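Local coordinates for tail spike protein (Acinetobacter phage vB_AbaP_AS12, PDB 6EU4) that probably binds and depolymerises the capsular polysaccharide of its Acinetobacter baumannii host, acting as a trimeric tailspike of the phage, at the interface of chains A and B. Numbering follows the deposited sequence. Chains: chain A/B, Tail spike protein.

Contact 1: the interface of chains A and B. Residues chain A 326, 328, 349-351, 353; chain B 292-293, 321.
B:Asn321 and A:Asn351 meet through their amide tips, where two parallel beta-helices of the tailspike trimer lie side by side. The amide of B:Asn321 works at both ends. Its OD1 accepts a nearly straight bond from A:Asn351 ND2 (3.0 Å, 177° at H) and, from the opposite face of its plane, the backbone N of B:Gly293 at 2.9 Å. Two donors thus grip this carbonyl and restrain its rotation. At the other end, ND2 points to the side-chain OD1 of A:Asn349 at 3.1 Å, standing above that carbonyl plane, and also reaches a water held by the A:Asn349 O. A side chain carrying both donor and acceptor suits this place.

B:Gln292 extends the polar row. Its OE1 takes A:Gln353 NE2 in a short but bent bond (2.7 Å, 141° at H), NE2 standing above the carbonyl plane, and a second water joins OE1 to A:Asn351 ND2. Within chain A, A:Gln353 NE2 also donates to A:Asn351 OD1 (3.0 Å); with both ends bonded, the A:Asn351 amide would turn less freely. Next to this network the selenium of A:Met328, a selenomethionine, packs 3.8 Å from CB of B:Gln292, the two side chains crossing at about a right angle. B:Gly293, with positive phi and no side chain, leaves its CA to meet A:Thr326 CG2.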
loop_
_atom_site.group_PDB
_atom_site.type_symbol
_atom_site.label_atom_id
_atom_site.label_comp_id
_atom_site.label_asym_id
_atom_site.label_seq_id
_atom_site.Cartn_x
_atom_site.Cartn_y
_atom_site.Cartn_z
ATOM N N THR A 326 -2.569 -6.731 0.184
ATOM C CA THR A 326 -3.619 -7.616 0.688
ATOM C C THR A 326 -4.137 -8.576 -0.393
ATOM O O THR A 326 -5.346 -8.768 -0.548
ATOM C CB THR A 326 -4.780 -6.814 1.308
ATOM O OG1 THR A 326 -4.403 -5.446 1.536
ATOM C CG2 THR A 326 -5.144 -7.386 2.673
HETATM N N MSE A 328 -4.201 -12.537 -2.231
HETATM C CA MSE A 328 -4.456 -13.896 -1.743
HETATM C C MSE A 328 -4.143 -14.963 -2.775
HETATM O O MSE A 328 -4.066 -14.704 -3.976
HETATM C CB MSE A 328 -5.920 -14.059 -1.317
HETATM C CG MSE A 328 -6.344 -13.103 -0.248
HETATM SE SE MSE A 328 -8.096 -13.579 0.461
HETATM C CE MSE A 328 -7.697 -15.334 1.232
ATOM N N ASN A 349 0.761 -7.928 3.693
ATOM C CA ASN A 349 -0.473 -8.496 4.245
ATOM C C ASN A 349 -1.109 -9.512 3.298
ATOM O O ASN A 349 -2.321 -9.536 3.105
ATOM C CB ASN A 349 -1.440 -7.360 4.582
ATOM C CG ASN A 349 -2.468 -7.732 5.618
ATOM O OD1 ASN A 349 -2.517 -8.856 6.096
ATOM N ND2 ASN A 349 -3.304 -6.752 5.990
ATOM N N PHE A 350 -0.281 -10.385 2.734
ATOM C CA PHE A 350 -0.767 -11.510 1.940
ATOM C C PHE A 350 -1.551 -12.480 2.818
ATOM O O PHE A 350 -1.387 -12.543 4.040
ATOM C CB PHE A 350 0.401 -12.243 1.264
ATOM C CG PHE A 350 0.009 -12.995 0.025
ATOM C CD1 PHE A 350 -0.067 -12.340 -1.189
ATOM C CD2 PHE A 350 -0.292 -14.357 0.072
ATOM C CE1 PHE A 350 -0.445 -12.996 -2.343
ATOM C CE2 PHE A 350 -0.666 -15.031 -1.088
ATOM C CZ PHE A 350 -0.749 -14.357 -2.291
ATOM N N ASN A 351 -2.447 -13.238 2.180
ATOM C CA ASN A 351 -3.145 -14.306 2.881
ATOM C C ASN A 351 -3.179 -15.476 1.896
ATOM O O ASN A 351 -3.994 -15.501 0.960
ATOM C CB ASN A 351 -4.525 -13.846 3.349
ATOM C CG ASN A 351 -5.257 -14.880 4.178
ATOM O OD1 ASN A 351 -4.987 -16.080 4.101
ATOM N ND2 ASN A 351 -6.236 -14.414 4.962
ATOM N N GLN A 353 -3.263 -19.626 1.193
ATOM C CA GLN A 353 -3.860 -20.799 1.817
ATOM C C GLN A 353 -3.661 -22.023 0.945
ATOM O O GLN A 353 -3.705 -21.934 -0.285
ATOM C CB GLN A 353 -5.353 -20.570 2.057
ATOM C CG GLN A 353 -5.590 -19.294 2.852
ATOM C CD GLN A 353 -7.054 -19.028 3.148
ATOM O OE1 GLN A 353 -7.912 -19.860 2.852
ATOM N NE2 GLN A 353 -7.349 -17.871 3.752
ATOM N N GLN B 292 -11.174 -11.515 4.579
ATOM C CA GLN B 292 -9.824 -11.836 4.135
ATOM C C GLN B 292 -9.452 -11.046 2.886
ATOM O O GLN B 292 -10.275 -10.836 1.997
ATOM C CB GLN B 292 -9.708 -13.330 3.852
ATOM C CG GLN B 292 -10.119 -14.227 5.012
ATOM C CD GLN B 292 -10.178 -15.680 4.607
ATOM O OE1 GLN B 292 -9.281 -16.446 4.914
ATOM N NE2 GLN B 292 -11.224 -16.057 3.888
ATOM N N GLY B 293 -8.189 -10.629 2.810
ATOM C CA GLY B 293 -7.708 -9.933 1.632
ATOM C C GLY B 293 -8.404 -8.622 1.333
ATOM O O GLY B 293 -8.682 -8.322 0.168
ATOM N N ASN B 321 -8.100 -9.969 7.657
ATOM C CA ASN B 321 -6.822 -9.295 7.404
ATOM C C ASN B 321 -7.089 -8.137 6.450
ATOM O O ASN B 321 -7.671 -8.312 5.376
ATOM C CB ASN B 321 -5.699 -10.247 6.930
ATOM C CG ASN B 321 -5.833 -10.730 5.498
ATOM O OD1 ASN B 321 -6.734 -11.504 5.158
ATOM N ND2 ASN B 321 -4.867 -10.341 4.661
HETATM O O HOH W 1 -4.442 -10.746 1.891
HETATM O O HOH W 2 -7.703 -16.192 6.792
#

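Contact 2: the interface of chains A and B. Residues chain A 349-350, 385-387; chain B 321-323, 344, 346, 380.
This is a polar contact between neighbouring beta-helices of the trimeric tailspike, in which A:Asn349 and the turn at A:Gly386 dock against side chains that project from successive strands of chain B and tie the helices laterally. A:Asn349 sits in a left-handed backbone turn, a conformation that asparagine tolerates well, and its CG lies anti to the backbone N (chi1 -157°), which carries the amide across to the partner. Its ND2 donates to the hydroxyl OG1 of B:Thr323 at 3.1 Å, with the acceptor close to the amide plane. OD1 faces the other way, to the bond with B:Asn321. The carboxylate of B:Glu344 lies alongside this amide, the planes 31° apart and the side chains running past each other in opposite directions; the neighbouring oxygens, both acceptors, do not bond, and the B:Asn321 N-H and nearby lysine may offset their repulsion.

The extended chain of B:Glu344, CG anti to the backbone N (chi1 179°), carries the carboxylate across to chain A and presents OE2 to the backbone N of A:Gly386 at 2.8 Å. That bond is almost straight and uses the syn lone pair of OE2. Positive phi at A:Gly385 and A:Gly386 suits glycine, and without side chains there the carboxylate can probably come close. OE1 is held by a water that also binds A:Phe350 O and A:Ser387 OG, and by a salt bridge from B:Lys380 NZ (3.0 Å), which arrives from above the carboxylate plane. The same lysine NZ hydrogen-bonds across the interface to the carbonyl O of A:Gly386 at 2.9 Å.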
loop_
_atom_site.group_PDB
_atom_site.type_symbol
_atom_site.label_atom_id
_atom_site.label_comp_id
_atom_site.label_asym_id
_atom_site.label_seq_id
_atom_site.Cartn_x
_atom_site.Cartn_y
_atom_site.Cartn_z
ATOM N N ASN A 349 0.761 -7.928 3.693
ATOM C CA ASN A 349 -0.473 -8.496 4.245
ATOM C C ASN A 349 -1.109 -9.512 3.298
ATOM O O ASN A 349 -2.321 -9.536 3.105
ATOM C CB ASN A 349 -1.440 -7.360 4.582
ATOM C CG ASN A 349 -2.468 -7.732 5.618
ATOM O OD1 ASN A 349 -2.517 -8.856 6.096
ATOM N ND2 ASN A 349 -3.304 -6.752 5.990
ATOM N N PHE A 350 -0.281 -10.385 2.734
ATOM C CA PHE A 350 -0.767 -11.510 1.940
ATOM C C PHE A 350 -1.551 -12.480 2.818
ATOM O O PHE A 350 -1.387 -12.543 4.040
ATOM C CB PHE A 350 0.401 -12.243 1.264
ATOM C CG PHE A 350 0.009 -12.995 0.025
ATOM C CD1 PHE A 350 -0.067 -12.340 -1.189
ATOM C CD2 PHE A 350 -0.292 -14.357 0.072
ATOM C CE1 PHE A 350 -0.445 -12.996 -2.343
ATOM C CE2 PHE A 350 -0.666 -15.031 -1.088
ATOM C CZ PHE A 350 -0.749 -14.357 -2.291
ATOM N N GLY A 385 4.374 -8.315 6.956
ATOM C CA GLY A 385 3.305 -9.105 7.528
ATOM C C GLY A 385 2.893 -10.233 6.603
ATOM O O GLY A 385 3.714 -10.840 5.906
ATOM N N GLY A 386 1.601 -10.522 6.604
ATOM C CA GLY A 386 1.063 -11.612 5.828
ATOM C C GLY A 386 1.050 -12.930 6.583
ATOM O O GLY A 386 1.679 -13.109 7.635
ATOM N N SER A 387 0.290 -13.847 6.005
ATOM C CA SER A 387 0.162 -15.210 6.499
ATOM C C SER A 387 0.293 -16.139 5.304
ATOM O O SER A 387 -0.406 -15.975 4.297
ATOM C CB SER A 387 -1.173 -15.433 7.220
ATOM O OG SER A 387 -2.255 -15.304 6.333
ATOM N N ASN B 321 -8.100 -9.969 7.657
ATOM C CA ASN B 321 -6.822 -9.295 7.404
ATOM C C ASN B 321 -7.089 -8.137 6.450
ATOM O O ASN B 321 -7.671 -8.312 5.376
ATOM C CB ASN B 321 -5.699 -10.247 6.930
ATOM C CG ASN B 321 -5.833 -10.730 5.498
ATOM O OD1 ASN B 321 -6.734 -11.504 5.158
ATOM N ND2 ASN B 321 -4.867 -10.341 4.661
ATOM N N VAL B 322 -6.723 -6.939 6.903
ATOM C CA VAL B 322 -7.140 -5.677 6.315
ATOM C C VAL B 322 -5.939 -4.762 6.250
ATOM O O VAL B 322 -5.187 -4.659 7.220
ATOM C CB VAL B 322 -8.242 -4.994 7.154
ATOM C CG1 VAL B 322 -8.626 -3.636 6.568
ATOM C CG2 VAL B 322 -9.450 -5.903 7.275
ATOM N N THR B 323 -5.774 -4.081 5.121
ATOM C CA THR B 323 -4.828 -2.976 4.978
ATOM C C THR B 323 -5.592 -1.691 4.744
ATOM O O THR B 323 -6.462 -1.647 3.860
ATOM C CB THR B 323 -3.878 -3.190 3.798
ATOM O OG1 THR B 323 -3.168 -4.416 3.958
ATOM C CG2 THR B 323 -2.875 -2.061 3.701
ATOM N N GLU B 344 -5.222 -9.452 11.321
ATOM C CA GLU B 344 -4.042 -8.708 10.893
ATOM C C GLU B 344 -4.503 -7.402 10.272
ATOM O O GLU B 344 -5.249 -7.406 9.281
ATOM C CB GLU B 344 -3.204 -9.506 9.891
ATOM C CG GLU B 344 -2.002 -8.722 9.434
ATOM C CD GLU B 344 -0.976 -9.533 8.647
ATOM O OE1 GLU B 344 -1.167 -10.758 8.443
ATOM O OE2 GLU B 344 0.049 -8.921 8.260
ATOM N N ASN B 346 -2.964 -3.642 9.020
ATOM C CA ASN B 346 -1.875 -2.716 8.732
ATOM C C ASN B 346 -2.510 -1.376 8.424
ATOM O O ASN B 346 -3.260 -1.252 7.451
ATOM C CB ASN B 346 -1.037 -3.181 7.552
ATOM C CG ASN B 346 0.130 -2.232 7.254
ATOM O OD1 ASN B 346 0.394 -1.247 7.987
ATOM N ND2 ASN B 346 0.886 -2.577 6.234
ATOM N N LYS B 380 -2.443 -9.082 14.874
ATOM C CA LYS B 380 -1.238 -8.352 14.495
ATOM C C LYS B 380 -1.685 -6.998 13.994
ATOM O O LYS B 380 -2.395 -6.913 12.983
ATOM C CB LYS B 380 -0.427 -9.019 13.385
ATOM C CG LYS B 380 -0.629 -10.435 13.151
ATOM C CD LYS B 380 -0.017 -10.795 11.769
ATOM C CE LYS B 380 -0.213 -12.206 11.447
ATOM N NZ LYS B 380 0.514 -12.535 10.181
HETATM O O HOH W 3 -4.442 -10.746 1.891
HETATM O O HOH W 4 -2.729 -12.191 6.657
#

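Contact 3: the interface of chains A and B. Residues chain A 567, 573, 575, 577, 581-583; chain B 583-584, 589-590.
B:Phe590 lays its ring between A:Leu583 and A:Pro575 of chain A, in the loop-rich end of the modelled chain of the tailspike. From the root outwards, CB lies 3.5 Å from the carbonyl O of A:Tyr581. CG, anti to its own carbonyl carbon (chi1 -74°), turns the ring inward to meet A:Leu583 CG. CD1 passes 3.4 Å from the same A:Tyr581 O, while CD2 touches A:Leu583 CD1. Farther out, CE1 contacts A:Pro575 CG at 3.8 Å and CE2 comes within 3.4 Å of A:Leu573 O. CZ, the tip, meets the phenol OH of A:Tyr567 end to end at 3.8 Å.

The two faces are both packed: A:Leu583 CD2 stands over the centre of one, 3.9 Å from the centroid of the B:Phe590 ring, and A:Pro575 CG over the opposite one. A flat aromatic suits such a slot, and the compact proline ring and branched leucine give it CH-pi contacts. Beside it, A:Leu573 and B:Leu583 form a parallel beta bridge between the chains, their side chains pointing the same way. A water joins B:Thr589 O to A:Ala577 O and A:Tyr581 N. The backbone N of B:Gly584 donates to A:Leu573 O at 2.8 Å, tilted 31° from the carbonyl plane.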
loop_
_atom_site.group_PDB
_atom_site.type_symbol
_atom_site.label_atom_id
_atom_site.label_comp_id
_atom_site.label_asym_id
_atom_site.label_seq_id
_atom_site.Cartn_x
_atom_site.Cartn_y
_atom_site.Cartn_z
ATOM N N TYR A 567 43.282 -10.610 39.350
ATOM C CA TYR A 567 43.664 -10.203 40.691
ATOM C C TYR A 567 43.040 -8.851 41.025
ATOM O O TYR A 567 43.052 -7.926 40.206
ATOM C CB TYR A 567 45.185 -10.112 40.785
ATOM C CG TYR A 567 45.969 -11.409 40.802
ATOM C CD1 TYR A 567 45.488 -12.542 41.439
ATOM C CD2 TYR A 567 47.238 -11.460 40.245
ATOM C CE1 TYR A 567 46.255 -13.711 41.511
ATOM C CE2 TYR A 567 48.005 -12.616 40.293
ATOM C CZ TYR A 567 47.509 -13.741 40.928
ATOM O OH TYR A 567 48.296 -14.876 41.000
ATOM N N LEU A 573 46.180 -13.179 46.299
ATOM C CA LEU A 573 46.735 -13.437 44.968
ATOM C C LEU A 573 47.321 -14.845 44.982
ATOM O O LEU A 573 48.468 -15.040 45.395
ATOM C CB LEU A 573 47.788 -12.397 44.597
ATOM C CG LEU A 573 47.308 -10.959 44.355
ATOM C CD1 LEU A 573 47.002 -10.261 45.658
ATOM C CD2 LEU A 573 48.379 -10.188 43.589
ATOM N N PRO A 575 48.502 -17.883 42.725
ATOM C CA PRO A 575 48.839 -18.199 41.330
ATOM C C PRO A 575 48.209 -19.499 40.859
ATOM O O PRO A 575 47.926 -20.412 41.642
ATOM C CB PRO A 575 50.370 -18.335 41.344
ATOM C CG PRO A 575 50.827 -17.815 42.607
ATOM C CD PRO A 575 49.692 -17.833 43.581
ATOM N N ALA A 577 49.619 -21.858 39.313
ATOM C CA ALA A 577 50.527 -22.971 39.558
ATOM C C ALA A 577 51.618 -22.492 40.498
ATOM O O ALA A 577 52.022 -21.325 40.451
ATOM C CB ALA A 577 51.151 -23.503 38.257
ATOM N N TYR A 581 55.374 -18.285 38.923
ATOM C CA TYR A 581 55.209 -16.876 38.603
ATOM C C TYR A 581 55.911 -16.004 39.638
ATOM O O TYR A 581 56.040 -16.373 40.810
ATOM C CB TYR A 581 53.721 -16.521 38.522
ATOM C CG TYR A 581 52.992 -17.351 37.477
ATOM C CD1 TYR A 581 53.214 -17.144 36.118
ATOM C CD2 TYR A 581 52.109 -18.357 37.848
ATOM C CE1 TYR A 581 52.559 -17.906 35.148
ATOM C CE2 TYR A 581 51.445 -19.127 36.884
ATOM C CZ TYR A 581 51.682 -18.902 35.542
ATOM O OH TYR A 581 51.032 -19.665 34.589
ATOM N N ASP A 582 56.379 -14.844 39.185
ATOM C CA ASP A 582 57.195 -13.959 40.000
ATOM C C ASP A 582 56.430 -12.693 40.357
ATOM O O ASP A 582 55.536 -12.260 39.623
ATOM C CB ASP A 582 58.475 -13.534 39.274
ATOM C CG ASP A 582 59.453 -14.670 39.043
ATOM O OD1 ASP A 582 59.435 -15.671 39.797
ATOM O OD2 ASP A 582 60.287 -14.521 38.110
ATOM N N LEU A 583 56.804 -12.115 41.502
ATOM C CA LEU A 583 56.472 -10.738 41.855
ATOM C C LEU A 583 57.654 -9.878 41.430
ATOM O O LEU A 583 58.725 -9.931 42.044
ATOM C CB LEU A 583 56.209 -10.609 43.354
ATOM C CG LEU A 583 55.042 -11.449 43.855
ATOM C CD1 LEU A 583 55.074 -11.565 45.355
ATOM C CD2 LEU A 583 53.726 -10.875 43.381
ATOM N N LEU B 583 49.790 -12.804 49.642
ATOM C CA LEU B 583 50.493 -13.047 48.388
ATOM C C LEU B 583 50.872 -14.525 48.365
ATOM O O LEU B 583 51.774 -14.953 49.089
ATOM C CB LEU B 583 51.726 -12.156 48.275
ATOM C CG LEU B 583 51.464 -10.649 48.192
ATOM C CD1 LEU B 583 52.737 -9.877 48.487
ATOM C CD2 LEU B 583 50.894 -10.276 46.820
ATOM N N GLY B 584 50.166 -15.304 47.559
ATOM C CA GLY B 584 50.409 -16.729 47.477
ATOM C C GLY B 584 49.750 -17.509 48.602
ATOM O O GLY B 584 49.013 -16.977 49.435
ATOM N N THR B 589 52.867 -21.066 45.693
ATOM C CA THR B 589 53.819 -20.011 45.989
ATOM C C THR B 589 54.071 -19.161 44.752
ATOM O O THR B 589 53.875 -19.595 43.615
ATOM C CB THR B 589 55.155 -20.597 46.457
ATOM O OG1 THR B 589 55.746 -21.342 45.382
ATOM C CG2 THR B 589 54.988 -21.510 47.678
ATOM N N PHE B 590 54.532 -17.938 44.988
ATOM C CA PHE B 590 55.254 -17.215 43.955
ATOM C C PHE B 590 56.702 -17.682 43.961
ATOM O O PHE B 590 57.277 -17.941 45.020
ATOM C CB PHE B 590 55.176 -15.707 44.171
ATOM C CG PHE B 590 53.832 -15.130 43.830
ATOM C CD1 PHE B 590 53.497 -14.855 42.515
ATOM C CD2 PHE B 590 52.894 -14.882 44.820
ATOM C CE1 PHE B 590 52.241 -14.327 42.191
ATOM C CE2 PHE B 590 51.647 -14.357 44.510
ATOM C CZ PHE B 590 51.315 -14.080 43.191
HETATM O O HOH W 5 53.760 -19.332 40.959
#

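Contact 1 and contact 2 are adjoining parts of one seam: their C-alpha centres lie about 6 Å apart, and A:Asn349, A:Phe350 and B:Asn321 belong to both. Strand 321-325 of chain B serves both, so the polar network of one runs directly into the other along the neighbouring beta-helices. Contact 3 lies about 69 Å from contact 1 and about 65 Å from contact 2, between the same centres, in loops near the end of the modelled chain, and is mainly apolar. The trimer is therefore fastened at widely separated levels, which would be expected to keep the elongated spike in register.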